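Local coordinates for protein elongation factor G (Thermus thermophilus, PDB 2DY1) that probably acts as a GTP-hydrolysing elongation factor in protein synthesis, and is seen here holding GTP and a magnesium ion in its nucleotide-binding domain, at residues A[61-66]-A[88-93]; A[94-99]-A[285-290]; A[155-160]-A[206-211]; A[240-245]-A[269-274]; A[485-490]-A[561-566]. One frame throughout, in Å; residues are numbered along the deposited sequence.

Contact 1: residues A[61-66]-A[88-93]. With MG (magnesium ion), chain B; GTP (guanosine-5'-triphosphate), chain C.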
# COMPACT_ATOMS: atom_id res chain seq x y z
N THR A 61 7.81 -7.27 -10.00
CA THR A 61 8.49 -7.12 -8.74
C THR A 61 7.48 -7.02 -7.60
O THR A 61 6.84 -5.99 -7.39
CB THR A 61 9.41 -5.88 -8.82
OG1 THR A 61 10.41 -6.14 -9.80
CG2 THR A 61 10.10 -5.59 -7.48
N VAL A 62 7.36 -8.11 -6.85
CA VAL A 62 6.44 -8.19 -5.72
C VAL A 62 7.13 -7.64 -4.47
O VAL A 62 6.48 -7.06 -3.60
CB VAL A 62 6.05 -9.67 -5.47
CG1 VAL A 62 5.23 -9.83 -4.19
CG2 VAL A 62 5.29 -10.18 -6.69
N ARG A 63 8.45 -7.84 -4.42
CA ARG A 63 9.25 -7.41 -3.28
C ARG A 63 10.45 -6.61 -3.73
O ARG A 63 11.17 -7.01 -4.66
CB ARG A 63 9.76 -8.63 -2.51
CG ARG A 63 8.67 -9.63 -2.08
CD ARG A 63 7.68 -9.04 -1.11
NE ARG A 63 8.34 -8.74 0.17
CZ ARG A 63 7.76 -8.06 1.16
NH1 ARG A 63 6.52 -7.62 1.04
NH2 ARG A 63 8.43 -7.84 2.29
N THR A 64 10.66 -5.46 -3.09
CA THR A 64 11.81 -4.63 -3.40
C THR A 64 13.12 -5.40 -3.27
O THR A 64 13.31 -6.15 -2.30
CB THR A 64 11.85 -3.45 -2.42
OG1 THR A 64 10.63 -2.71 -2.54
CG2 THR A 64 13.06 -2.54 -2.69
N GLY A 65 13.99 -5.23 -4.26
CA GLY A 65 15.31 -5.86 -4.24
C GLY A 65 16.38 -4.79 -4.13
O GLY A 65 16.27 -3.73 -4.72
N VAL A 66 17.41 -5.06 -3.34
CA VAL A 66 18.51 -4.12 -3.18
C VAL A 66 19.63 -4.46 -4.16
O VAL A 66 20.00 -5.63 -4.34
CB VAL A 66 19.07 -4.17 -1.73
CG1 VAL A 66 20.20 -3.14 -1.58
CG2 VAL A 66 17.94 -3.87 -0.74
N VAL A 88 1.89 -1.43 -2.70
CA VAL A 88 2.10 -0.10 -2.11
C VAL A 88 2.99 -0.19 -0.86
O VAL A 88 3.77 0.72 -0.58
CB VAL A 88 0.74 0.54 -1.76
CG1 VAL A 88 -0.01 -0.31 -0.74
CG2 VAL A 88 0.93 1.97 -1.25
N GLY A 89 2.86 -1.26 -0.07
CA GLY A 89 3.69 -1.39 1.12
C GLY A 89 5.17 -1.29 0.80
O GLY A 89 5.93 -0.48 1.36
N GLU A 90 5.60 -2.10 -0.16
CA GLU A 90 6.99 -2.11 -0.57
C GLU A 90 7.41 -0.85 -1.29
O GLU A 90 8.52 -0.37 -1.11
CB GLU A 90 7.23 -3.33 -1.46
CG GLU A 90 7.34 -4.63 -0.68
CD GLU A 90 8.69 -4.77 -0.01
OE1 GLU A 90 8.91 -4.17 1.06
OE2 GLU A 90 9.56 -5.47 -0.57
N ILE A 91 6.52 -0.31 -2.11
CA ILE A 91 6.84 0.91 -2.83
C ILE A 91 7.07 2.06 -1.85
O ILE A 91 8.09 2.77 -1.95
CB ILE A 91 5.71 1.30 -3.81
CG1 ILE A 91 5.58 0.21 -4.88
CG2 ILE A 91 6.04 2.65 -4.50
CD1 ILE A 91 4.36 0.37 -5.81
N ARG A 92 6.15 2.25 -0.92
CA ARG A 92 6.32 3.36 0.03
C ARG A 92 7.51 3.12 0.94
O ARG A 92 8.23 4.07 1.30
CB ARG A 92 5.02 3.61 0.79
CG ARG A 92 3.94 4.20 -0.16
CD ARG A 92 2.70 4.66 0.55
NE ARG A 92 1.69 5.14 -0.41
CZ ARG A 92 0.64 5.86 -0.06
NH1 ARG A 92 0.46 6.19 1.21
NH2 ARG A 92 -0.24 6.26 -0.97
N GLY A 93 7.74 1.86 1.30
CA GLY A 93 8.89 1.54 2.13
C GLY A 93 10.21 1.87 1.42
O GLY A 93 11.15 2.36 2.04
MG MG B . 10.50 -5.05 -11.54
PG GTP C . 7.47 -4.23 -12.55
O1G GTP C . 6.36 -5.36 -12.81
O2G GTP C . 8.55 -4.79 -11.49
O3G GTP C . 6.89 -2.93 -12.13
O3B GTP C . 8.21 -4.13 -13.98
PB GTP C . 9.63 -3.44 -14.23
O1B GTP C . 9.45 -1.97 -14.26
O2B GTP C . 10.63 -4.00 -13.29
O3A GTP C . 9.92 -3.86 -15.75
PA GTP C . 10.79 -5.15 -16.18
O1A GTP C . 12.22 -4.84 -16.01
O2A GTP C . 10.23 -6.34 -15.51
O5' GTP C . 10.51 -5.24 -17.76
C5' GTP C . 9.23 -5.70 -18.20
C4' GTP C . 9.29 -6.07 -19.68
O4' GTP C . 9.83 -4.93 -20.37
C3' GTP C . 10.29 -7.21 -19.89
O3' GTP C . 9.88 -7.99 -21.02
C2' GTP C . 11.59 -6.47 -20.21
O2' GTP C . 12.41 -7.30 -21.04
C1' GTP C . 11.02 -5.35 -21.07
N9 GTP C . 11.94 -4.19 -21.20
C8 GTP C . 12.50 -3.52 -20.20
N7 GTP C . 13.15 -2.47 -20.67
C5 GTP C . 13.01 -2.46 -22.00
C6 GTP C . 13.46 -1.62 -23.01
O6 GTP C . 14.11 -0.61 -22.76
N1 GTP C . 13.13 -1.94 -24.33
C2 GTP C . 12.36 -3.07 -24.61
N2 GTP C . 12.04 -3.37 -25.87
N3 GTP C . 11.94 -3.85 -23.61
C4 GTP C . 12.24 -3.57 -22.33
O HOH W 1 10.54 -1.88 0.16
O HOH W 2 10.35 -6.82 -12.64
O HOH W 3 10.87 -3.32 -10.43
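Arg63 and Glu90 meet as stacked flat groups: the guanidinium and carboxylate planes lie 8° apart, although the two side chains run at about a right angle to each other. Glu90 OE2 sits over the centre of the guanidinium. Arg63 NE is 3.6 Å from Glu90 OE2, but no N-H points at it, which makes this salt bridge one of charge alone; NE donates instead to Gln292, and NH2 to the carbonyl of Glu408. The arginine reaches this position by bending at chi2 (-63°) and again at chi3. A directed bond to the same oxygen comes from the backbone: Thr64 N to Glu90 OE2, 2.7 Å at 142°, arriving from above the carboxylate plane. With Lys290 adding a second salt bridge, OE2 is gripped from several directions. A water 2.8 Å from Thr64 OG1 also lies 2.8 Å from Glu90 O and probably donates to it. Three residues before Thr64, Thr61 OG1 binds magnesium at 2.0 Å, and Thr61 N donates to GTP O2G at 3.0 Å. A threonine so placed, next to a helix that follows Asp80 and Pro82, is characteristic of the first switch region meeting the second in a GTP-bound translational GTPase.

Contact 2: residues A[94-99]-A[285-290]; sequences ALEAAD and LAKVFK
Glu96 and Lys287 supply the ionic part of this contact. Lys287 NZ donates to Glu96 OE2 at 3.1 Å within a salt bridge, reaching the oxygen from well above the carboxylate plane (46° out of it). The lysine chain is fully extended and meets the glutamate at about a right angle, and Lys287 CE comes to 3.2 Å from Glu96 OE2. Neither charged end depends on the other alone: Glu96 OE1 accepts from the backbone N of Ala376, and Lys287 NZ also donates to Pro374 O.

Two waters make a second layer of polar links. One donates to Glu96 OE2 at 3.0 Å and to Phe289 O at 2.9 Å, carrying the carboxylate to the strand backbone. The other donates to Glu96 OE1 at 2.7 Å while accepting from Lys287 NZ at 3.0 Å, a second link beside the direct bridge.

The apolar part is a CH-pi contact. Ala97 CB stands over one face of the Phe289 ring, 3.6 Å from its centroid and 19° off the ring normal. Phe289 turns its CG between its own backbone N and carbonyl carbon (chi1 70°), which brings the ring beneath that methyl group.

Buried charges matched on both sides, next to a methyl-on-ring contact, imply a joint between the GTP-binding domain and domain 2 in which paired charges and waters accompany a small apolar contact.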
# COMPACT_ATOMS: atom_id res chain seq x y z
N ALA A 94 10.30 1.59 0.12
CA ALA A 94 11.52 1.87 -0.65
C ALA A 94 11.75 3.38 -0.72
O ALA A 94 12.88 3.83 -0.57
CB ALA A 94 11.43 1.29 -2.06
N LEU A 95 10.69 4.15 -0.92
CA LEU A 95 10.83 5.60 -0.99
C LEU A 95 11.25 6.15 0.38
O LEU A 95 12.09 7.04 0.46
CB LEU A 95 9.53 6.24 -1.51
CG LEU A 95 9.34 6.01 -3.02
CD1 LEU A 95 7.90 6.27 -3.42
CD2 LEU A 95 10.31 6.89 -3.82
N GLU A 96 10.66 5.61 1.45
CA GLU A 96 11.02 6.03 2.82
C GLU A 96 12.50 5.84 3.07
O GLU A 96 13.15 6.64 3.77
CB GLU A 96 10.33 5.15 3.85
CG GLU A 96 9.01 5.55 4.33
CD GLU A 96 8.72 4.85 5.65
OE1 GLU A 96 7.63 5.02 6.18
OE2 GLU A 96 9.61 4.13 6.15
N ALA A 97 13.03 4.74 2.54
CA ALA A 97 14.42 4.36 2.72
C ALA A 97 15.44 5.11 1.90
O ALA A 97 16.61 5.04 2.20
CB ALA A 97 14.56 2.86 2.42
N ALA A 98 15.00 5.82 0.87
CA ALA A 98 15.94 6.49 -0.03
C ALA A 98 15.98 7.99 0.15
O ALA A 98 15.10 8.54 0.79
CB ALA A 98 15.56 6.17 -1.48
N ASP A 99 16.99 8.62 -0.44
CA ASP A 99 17.12 10.07 -0.37
C ASP A 99 16.71 10.73 -1.69
O ASP A 99 16.74 11.97 -1.80
CB ASP A 99 18.56 10.47 -0.01
CG ASP A 99 19.00 9.93 1.34
OD1 ASP A 99 18.13 9.70 2.20
OD2 ASP A 99 20.23 9.74 1.53
N LEU A 285 21.52 6.93 12.84
CA LEU A 285 20.06 7.03 12.77
C LEU A 285 19.72 6.09 11.64
O LEU A 285 20.29 6.21 10.56
CB LEU A 285 19.59 8.44 12.42
CG LEU A 285 18.07 8.56 12.16
CD1 LEU A 285 17.26 8.19 13.41
CD2 LEU A 285 17.75 9.98 11.70
N ALA A 286 18.84 5.13 11.92
CA ALA A 286 18.47 4.12 10.93
C ALA A 286 17.02 3.70 11.11
O ALA A 286 16.36 4.01 12.11
CB ALA A 286 19.37 2.89 11.09
N LYS A 287 16.52 2.96 10.13
CA LYS A 287 15.15 2.49 10.21
C LYS A 287 15.00 1.17 9.45
O LYS A 287 15.65 0.99 8.42
CB LYS A 287 14.22 3.54 9.59
CG LYS A 287 12.76 3.17 9.63
CD LYS A 287 11.88 4.36 9.26
CE LYS A 287 10.42 3.98 9.29
NZ LYS A 287 9.55 5.16 9.05
N VAL A 288 14.17 0.27 9.96
CA VAL A 288 13.91 -1.01 9.28
C VAL A 288 12.80 -0.64 8.28
O VAL A 288 11.67 -0.36 8.70
CB VAL A 288 13.38 -2.06 10.26
CG1 VAL A 288 12.98 -3.33 9.52
CG2 VAL A 288 14.46 -2.40 11.31
N PHE A 289 13.11 -0.61 6.98
CA PHE A 289 12.10 -0.21 6.00
C PHE A 289 11.34 -1.38 5.41
O PHE A 289 10.30 -1.19 4.80
CB PHE A 289 12.71 0.67 4.89
CG PHE A 289 13.63 -0.05 3.95
CD1 PHE A 289 13.14 -0.56 2.74
CD2 PHE A 289 14.99 -0.18 4.25
CE1 PHE A 289 14.04 -1.19 1.83
CE2 PHE A 289 15.87 -0.79 3.38
CZ PHE A 289 15.40 -1.30 2.16
N LYS A 290 11.89 -2.57 5.56
CA LYS A 290 11.18 -3.78 5.10
C LYS A 290 11.76 -5.00 5.76
O LYS A 290 12.88 -4.99 6.30
CB LYS A 290 11.25 -3.96 3.57
CG LYS A 290 12.62 -4.31 3.04
CD LYS A 290 12.60 -4.80 1.58
CE LYS A 290 12.20 -6.29 1.52
NZ LYS A 290 11.81 -6.72 0.13
O HOH W 4 8.99 1.15 5.97
O HOH W 5 7.54 3.10 8.12

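Contact 3: residues A[155-160]-A[206-211]; sequences PILPID and QEVLEA
Strand 156-158 and helix 206-211 approach to 8.5 Å between axes, at 137° between their directions, Leu157 and Val208 being the closest pair at 6.3 Å between CA atoms. No hydrogen bond crosses; the evidence is for apolar packing. Leu157 has CG anti to its backbone N (chi1 -170°), and its CD1 branch extends to the helix, 3.7 Å from Ala211 CB and 4.0 Å from Val208 CG1. The leucine and valine side chains meet at about a right angle, and Leu157 CD1 touches both Val208 and Ala211, which stand about one helical turn apart. The other valine branch works on the backbone: Val208 CG2 lies 3.3 Å from Pro158 O, a carbonyl oxygen that is buried here and has no polar partner in the model. Replacing Val208 by an alanine removes both branches and would probably open a gap beside Leu157 CD1 and strip that carbonyl of its apolar cover. Around the pair, strand 156-165 is hydrogen-bonded to strand 248-252 in the large sheet of the GTP-binding domain. Phe238 of helix 231-243 also touches Leu157, Leu234 of that helix meets Leu209, and Leu146 of helix 142-153 packs on Pro158.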
# COMPACT_ATOMS: atom_id res chain seq x y z
N PRO A 155 9.06 21.39 -13.80
CA PRO A 155 10.44 21.73 -14.13
C PRO A 155 11.41 20.61 -14.49
O PRO A 155 12.43 20.43 -13.83
CB PRO A 155 10.89 22.57 -12.93
CG PRO A 155 10.15 21.93 -11.81
CD PRO A 155 8.79 21.64 -12.37
N ILE A 156 11.11 19.89 -15.56
CA ILE A 156 12.02 18.84 -16.00
C ILE A 156 13.25 19.48 -16.65
O ILE A 156 13.21 20.63 -17.09
CB ILE A 156 11.35 17.86 -17.00
CG1 ILE A 156 10.78 18.63 -18.20
CG2 ILE A 156 10.28 17.08 -16.29
CD1 ILE A 156 11.11 18.00 -19.53
N LEU A 157 14.34 18.72 -16.70
CA LEU A 157 15.57 19.23 -17.26
C LEU A 157 16.17 18.14 -18.14
O LEU A 157 16.77 17.19 -17.65
CB LEU A 157 16.54 19.57 -16.13
CG LEU A 157 17.80 20.35 -16.53
CD1 LEU A 157 17.44 21.82 -16.71
CD2 LEU A 157 18.85 20.20 -15.47
N PRO A 158 16.00 18.26 -19.46
CA PRO A 158 16.55 17.22 -20.35
C PRO A 158 18.07 17.16 -20.33
O PRO A 158 18.75 18.12 -20.65
CB PRO A 158 16.03 17.63 -21.74
CG PRO A 158 14.79 18.44 -21.42
CD PRO A 158 15.21 19.24 -20.21
N ILE A 159 18.62 16.02 -19.94
CA ILE A 159 20.06 15.82 -19.92
C ILE A 159 20.46 15.16 -21.23
O ILE A 159 21.49 15.48 -21.82
CB ILE A 159 20.49 14.88 -18.76
CG1 ILE A 159 20.08 15.49 -17.41
CG2 ILE A 159 21.98 14.57 -18.83
CD1 ILE A 159 20.60 16.90 -17.19
N ASP A 160 19.62 14.23 -21.68
CA ASP A 160 19.92 13.47 -22.89
C ASP A 160 18.85 13.65 -23.95
O ASP A 160 17.68 13.87 -23.62
CB ASP A 160 19.90 11.96 -22.61
CG ASP A 160 20.92 11.53 -21.59
OD1 ASP A 160 22.10 11.93 -21.74
OD2 ASP A 160 20.55 10.77 -20.65
N GLN A 206 20.68 25.62 -24.45
CA GLN A 206 20.39 26.97 -23.98
C GLN A 206 19.30 26.92 -22.92
O GLN A 206 19.35 27.62 -21.91
CB GLN A 206 19.91 27.86 -25.13
CG GLN A 206 20.80 27.87 -26.37
CD GLN A 206 20.22 28.73 -27.49
OE1 GLN A 206 19.07 28.54 -27.91
NE2 GLN A 206 21.02 29.66 -27.99
N GLU A 207 18.30 26.09 -23.17
CA GLU A 207 17.19 25.94 -22.23
C GLU A 207 17.66 25.35 -20.90
O GLU A 207 17.20 25.77 -19.85
CB GLU A 207 16.11 25.05 -22.83
CG GLU A 207 15.29 25.75 -23.91
CD GLU A 207 14.41 24.80 -24.69
OE1 GLU A 207 14.13 23.68 -24.19
OE2 GLU A 207 13.99 25.16 -25.81
N VAL A 208 18.57 24.38 -20.96
CA VAL A 208 19.09 23.75 -19.76
C VAL A 208 19.91 24.75 -18.94
O VAL A 208 19.73 24.86 -17.72
CB VAL A 208 19.94 22.52 -20.10
CG1 VAL A 208 20.77 22.09 -18.89
CG2 VAL A 208 19.00 21.38 -20.52
N LEU A 209 20.80 25.48 -19.62
CA LEU A 209 21.63 26.49 -18.96
C LEU A 209 20.75 27.50 -18.26
O LEU A 209 20.95 27.80 -17.07
CB LEU A 209 22.52 27.20 -19.98
CG LEU A 209 23.69 26.39 -20.54
CD1 LEU A 209 24.43 27.21 -21.59
CD2 LEU A 209 24.64 26.02 -19.40
N GLU A 210 19.78 28.04 -18.99
CA GLU A 210 18.86 29.02 -18.45
C GLU A 210 18.07 28.49 -17.26
O GLU A 210 17.89 29.19 -16.26
CB GLU A 210 17.92 29.54 -19.55
CG GLU A 210 18.61 30.48 -20.60
CD GLU A 210 17.64 31.11 -21.60
OE1 GLU A 210 16.50 31.45 -21.21
OE2 GLU A 210 18.02 31.30 -22.78
N ALA A 211 17.60 27.24 -17.33
CA ALA A 211 16.84 26.68 -16.21
C ALA A 211 17.66 26.56 -14.93
O ALA A 211 17.14 26.77 -13.82
CB ALA A 211 16.26 25.30 -16.59

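Contact 4: residues A[240-245]-A[269-274]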
# COMPACT_ATOMS: atom_id res chain seq x y z
N GLU A 240 22.42 21.59 -6.55
CA GLU A 240 21.64 22.22 -5.51
C GLU A 240 20.17 22.34 -5.89
O GLU A 240 19.28 22.17 -5.05
CB GLU A 240 22.26 23.60 -5.21
CG GLU A 240 21.65 24.36 -4.06
CD GLU A 240 21.81 23.67 -2.72
OE1 GLU A 240 22.65 22.75 -2.58
OE2 GLU A 240 21.08 24.07 -1.79
N ALA A 241 19.90 22.61 -7.17
CA ALA A 241 18.52 22.72 -7.60
C ALA A 241 17.81 21.36 -7.52
O ALA A 241 16.64 21.30 -7.15
CB ALA A 241 18.44 23.26 -9.04
N VAL A 242 18.51 20.30 -7.90
CA VAL A 242 17.90 18.97 -7.85
C VAL A 242 17.66 18.60 -6.39
O VAL A 242 16.60 18.07 -6.06
CB VAL A 242 18.79 17.93 -8.55
CG1 VAL A 242 18.17 16.50 -8.40
CG2 VAL A 242 18.89 18.27 -10.04
N ARG A 243 18.64 18.90 -5.53
CA ARG A 243 18.51 18.62 -4.10
C ARG A 243 17.23 19.23 -3.51
O ARG A 243 16.58 18.62 -2.66
CB ARG A 243 19.73 19.17 -3.35
CG ARG A 243 19.71 18.86 -1.84
CD ARG A 243 20.89 19.49 -1.12
NE ARG A 243 20.76 20.95 -0.98
CZ ARG A 243 19.90 21.57 -0.17
NH1 ARG A 243 19.07 20.88 0.61
NH2 ARG A 243 19.89 22.90 -0.11
N ARG A 244 16.88 20.44 -3.96
CA ARG A 244 15.72 21.17 -3.48
C ARG A 244 14.41 20.86 -4.21
O ARG A 244 13.36 21.44 -3.92
CB ARG A 244 16.01 22.68 -3.55
CG ARG A 244 17.10 23.14 -2.61
CD ARG A 244 17.48 24.60 -2.90
NE ARG A 244 18.29 25.16 -1.83
CZ ARG A 244 19.22 26.10 -2.01
NH1 ARG A 244 19.45 26.59 -3.22
NH2 ARG A 244 19.90 26.55 -0.97
N GLY A 245 14.47 19.92 -5.16
CA GLY A 245 13.27 19.57 -5.89
C GLY A 245 12.81 20.65 -6.84
O GLY A 245 11.62 20.72 -7.15
N LEU A 269 25.07 10.00 -9.50
CA LEU A 269 26.08 10.55 -8.59
C LEU A 269 26.16 12.06 -8.72
O LEU A 269 26.23 12.79 -7.73
CB LEU A 269 27.44 9.90 -8.88
CG LEU A 269 27.47 8.43 -8.48
CD1 LEU A 269 28.59 7.72 -9.23
CD2 LEU A 269 27.65 8.29 -6.95
N GLU A 270 26.12 12.56 -9.95
CA GLU A 270 26.22 13.99 -10.16
C GLU A 270 25.02 14.82 -9.72
O GLU A 270 25.16 15.92 -9.18
CB GLU A 270 26.50 14.26 -11.64
CG GLU A 270 26.40 15.72 -12.04
CD GLU A 270 26.55 15.91 -13.54
OE1 GLU A 270 26.34 14.93 -14.29
OE2 GLU A 270 26.86 17.04 -13.97
N ALA A 271 23.82 14.29 -9.95
CA ALA A 271 22.60 15.01 -9.65
C ALA A 271 21.87 14.81 -8.33
O ALA A 271 21.25 15.73 -7.82
CB ALA A 271 21.60 14.78 -10.80
N LEU A 272 21.93 13.60 -7.78
CA LEU A 272 21.18 13.31 -6.58
C LEU A 272 21.99 13.55 -5.32
O LEU A 272 23.21 13.45 -5.34
CB LEU A 272 20.64 11.87 -6.66
CG LEU A 272 19.81 11.68 -7.95
CD1 LEU A 272 19.27 10.23 -7.95
CD2 LEU A 272 18.64 12.66 -8.03
N PRO A 273 21.30 13.86 -4.22
CA PRO A 273 22.00 14.14 -2.96
C PRO A 273 22.56 13.00 -2.17
O PRO A 273 22.05 11.89 -2.21
CB PRO A 273 20.95 14.88 -2.15
CG PRO A 273 19.71 14.10 -2.49
CD PRO A 273 19.84 13.98 -4.03
N SER A 274 23.62 13.31 -1.42
CA SER A 274 24.25 12.35 -0.54
C SER A 274 23.47 12.37 0.78
O SER A 274 22.69 13.29 1.05
CB SER A 274 25.69 12.77 -0.26
OG SER A 274 25.67 13.91 0.60
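Arg243, whose aliphatic stem rests against Pro273, sends its NE to Glu240 OE1 in a nearly straight hydrogen bond of 3.1 Å and 176°. The acceptor lies in the guanidinium plane, while the donor stands well above the plane of the carboxylate. A bend at chi3 (73°) turns the arginine head back along its own helix to reach Glu240, three residues earlier. Arg244 lays its CG over a face of the Arg243 guanidinium; the position of the second carboxylate oxygen is less certain, so any link from Arg244 to it is doubtful.

No hydrogen bond crosses between the two segments; carbon groups pack there. Arg243 CG meets Pro273 CB at 4.2 Å, the charged end leading off in another direction. Deeper in, Val242 points at the other segment: CG1, anti to the backbone N, lies 3.2 Å from Ala271 O and 3.9 Å from Leu272 CD2, while CG2 is a looser 4.5 Å from Ala271 CB. Both helices end here. Gly245, with positive phi, closes helix 231-243 in a Schellman motif, its N bonded to Val242 O at 3.0 Å, and Leu272 leaves helical geometry after helix 261-271. Just before residues 240-245, His239 donates to Glu270 O.

The chemistry thus divides by side: charges are paired along one helix, and methyl, methylene and proline groups, one methyl lying against a carbonyl oxygen, pack the ends of the two helices together.

Contact 5: residues A[485-490]-A[561-566]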
# COMPACT_ATOMS: atom_id res chain seq x y z
N LEU A 485 -41.00 -5.68 29.49
CA LEU A 485 -40.27 -4.96 28.46
C LEU A 485 -41.12 -4.50 27.28
O LEU A 485 -41.92 -5.26 26.75
CB LEU A 485 -39.19 -5.90 27.90
CG LEU A 485 -38.41 -5.39 26.67
CD1 LEU A 485 -37.44 -4.30 27.13
CD2 LEU A 485 -37.62 -6.55 26.04
N ARG A 486 -40.93 -3.25 26.87
CA ARG A 486 -41.62 -2.71 25.70
C ARG A 486 -40.51 -2.38 24.69
O ARG A 486 -39.51 -1.76 25.05
CB ARG A 486 -42.37 -1.42 26.09
CG ARG A 486 -43.13 -0.74 24.96
CD ARG A 486 -43.75 0.55 25.49
NE ARG A 486 -44.50 1.32 24.50
CZ ARG A 486 -45.74 1.04 24.10
NH1 ARG A 486 -46.39 -0.00 24.60
NH2 ARG A 486 -46.34 1.82 23.21
N LEU A 487 -40.68 -2.83 23.45
CA LEU A 487 -39.72 -2.56 22.38
C LEU A 487 -40.38 -1.64 21.36
O LEU A 487 -41.53 -1.86 20.96
CB LEU A 487 -39.31 -3.86 21.66
CG LEU A 487 -38.49 -4.87 22.46
CD1 LEU A 487 -38.16 -6.05 21.54
CD2 LEU A 487 -37.20 -4.23 22.99
N GLU A 488 -39.67 -0.61 20.93
CA GLU A 488 -40.22 0.31 19.95
C GLU A 488 -39.22 0.54 18.84
O GLU A 488 -38.02 0.66 19.10
CB GLU A 488 -40.52 1.66 20.60
CG GLU A 488 -41.41 1.56 21.82
CD GLU A 488 -41.71 2.92 22.42
OE1 GLU A 488 -40.90 3.85 22.23
OE2 GLU A 488 -42.76 3.05 23.08
N PRO A 489 -39.70 0.59 17.59
CA PRO A 489 -38.77 0.82 16.49
C PRO A 489 -38.09 2.16 16.77
O PRO A 489 -38.73 3.08 17.28
CB PRO A 489 -39.70 0.90 15.27
CG PRO A 489 -40.82 -0.03 15.65
CD PRO A 489 -41.07 0.36 17.10
N ALA A 490 -36.80 2.27 16.46
CA ALA A 490 -36.08 3.52 16.70
C ALA A 490 -34.90 3.62 15.73
O ALA A 490 -34.43 2.61 15.23
CB ALA A 490 -35.59 3.59 18.13
N LYS A 561 -36.66 -11.82 23.56
CA LYS A 561 -37.04 -12.80 22.55
C LYS A 561 -38.54 -12.83 22.29
O LYS A 561 -38.99 -12.83 21.14
CB LYS A 561 -36.57 -14.20 22.96
CG LYS A 561 -35.08 -14.31 23.24
CD LYS A 561 -34.25 -14.10 21.98
CE LYS A 561 -32.77 -14.41 22.25
NZ LYS A 561 -31.92 -14.23 21.04
N LYS A 562 -39.33 -12.86 23.36
CA LYS A 562 -40.78 -12.89 23.22
C LYS A 562 -41.32 -11.63 22.55
O LYS A 562 -42.10 -11.70 21.60
CB LYS A 562 -41.43 -13.03 24.61
CG LYS A 562 -42.95 -12.94 24.59
CD LYS A 562 -43.54 -12.91 26.01
CE LYS A 562 -43.05 -14.09 26.85
NZ LYS A 562 -43.69 -14.13 28.21
N VAL A 563 -40.88 -10.47 23.04
CA VAL A 563 -41.38 -9.23 22.49
C VAL A 563 -40.96 -8.93 21.05
O VAL A 563 -41.76 -8.47 20.25
CB VAL A 563 -40.99 -8.04 23.41
CG1 VAL A 563 -41.60 -6.75 22.89
CG2 VAL A 563 -41.49 -8.32 24.84
N MET A 564 -39.70 -9.20 20.71
CA MET A 564 -39.26 -8.93 19.35
C MET A 564 -40.11 -9.69 18.33
O MET A 564 -40.38 -9.18 17.24
CB MET A 564 -37.79 -9.30 19.15
CG MET A 564 -37.33 -9.08 17.72
SD MET A 564 -35.63 -9.56 17.43
CE MET A 564 -35.54 -9.23 15.63
N ALA A 565 -40.53 -10.89 18.68
CA ALA A 565 -41.34 -11.71 17.77
C ALA A 565 -42.71 -11.10 17.49
O ALA A 565 -43.34 -11.39 16.46
CB ALA A 565 -41.49 -13.11 18.33
N GLU A 566 -43.19 -10.27 18.41
CA GLU A 566 -44.49 -9.63 18.25
C GLU A 566 -44.31 -8.25 17.65
O GLU A 566 -45.28 -7.54 17.39
CB GLU A 566 -45.19 -9.48 19.61
CG GLU A 566 -45.09 -10.70 20.51
CD GLU A 566 -45.66 -10.46 21.90
OE1 GLU A 566 -45.60 -11.39 22.74
OE2 GLU A 566 -46.16 -9.34 22.17
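Val563 and Leu487 bury the largest areas in this contact, followed by Leu485. All three point their CB atoms at the opposite segment, where strand 485-489 and helix 561-566 pass with axes 8.5 Å apart and 38° between their directions. Val563 spreads its branches over two residues of the strand. Val563 CG1 packs on Leu487 CG at 3.7 Å, whereas Val563 CG2 lies 3.6 Å from the backbone oxygen of Leu485 and 4.4 Å from that residue's CD2.

Leu487 carries CG anti to its own carbonyl carbon (chi1 -67°), which sends CD1 onto the helix: it comes to 3.6 Å from Met564 N and 4.1 Å from Met564 CB, so the leucine straddles Val563 and Met564. Were Leu487 an alanine, Val563 CG1 and the backbone at Met564 would probably face a gap where CG and CD1 had been. Phe560 of the same helix, Phe533 and Ile460 also touch Leu487, placing it in the hydrophobic core of domain IV, between its sheet and helix 549-566.

The residues that alternate with the leucines belong to a different chemistry. Arg486 NE donates to Glu488 OE2 at 2.8 Å and 157°, and Arg486 also bridges to Glu465 on the next strand. No hydrogen bond crosses between the two segments; the contact rests on apolar packing, with methyl groups also lying against backbone atoms, while the side-chain ion pair of this strand is made by Arg486 and Glu488.

Overall arrangement
All five contacts bury most of what touches, yet their chemistry differs with place. Contacts 1 and 2 share helix 88-97 and meet directly through Lys290, which bridges to Glu90; near the nucleotide and at the joint with domain 2, both rely on charges and waters. Contacts 3 and 4 lie farther out in the GTP-binding domain, with centres about 14 Å apart, and rest on apolar packing across their segments; contact 4 keeps its charges on one helix. Contact 4 also touches contact 2, where Pro273 packs on Asp99. Contact 5 stands apart in domain IV, its centre about 54 Å from that of contact 1, and repeats the strand-on-helix packing of contact 3 at a very different angle.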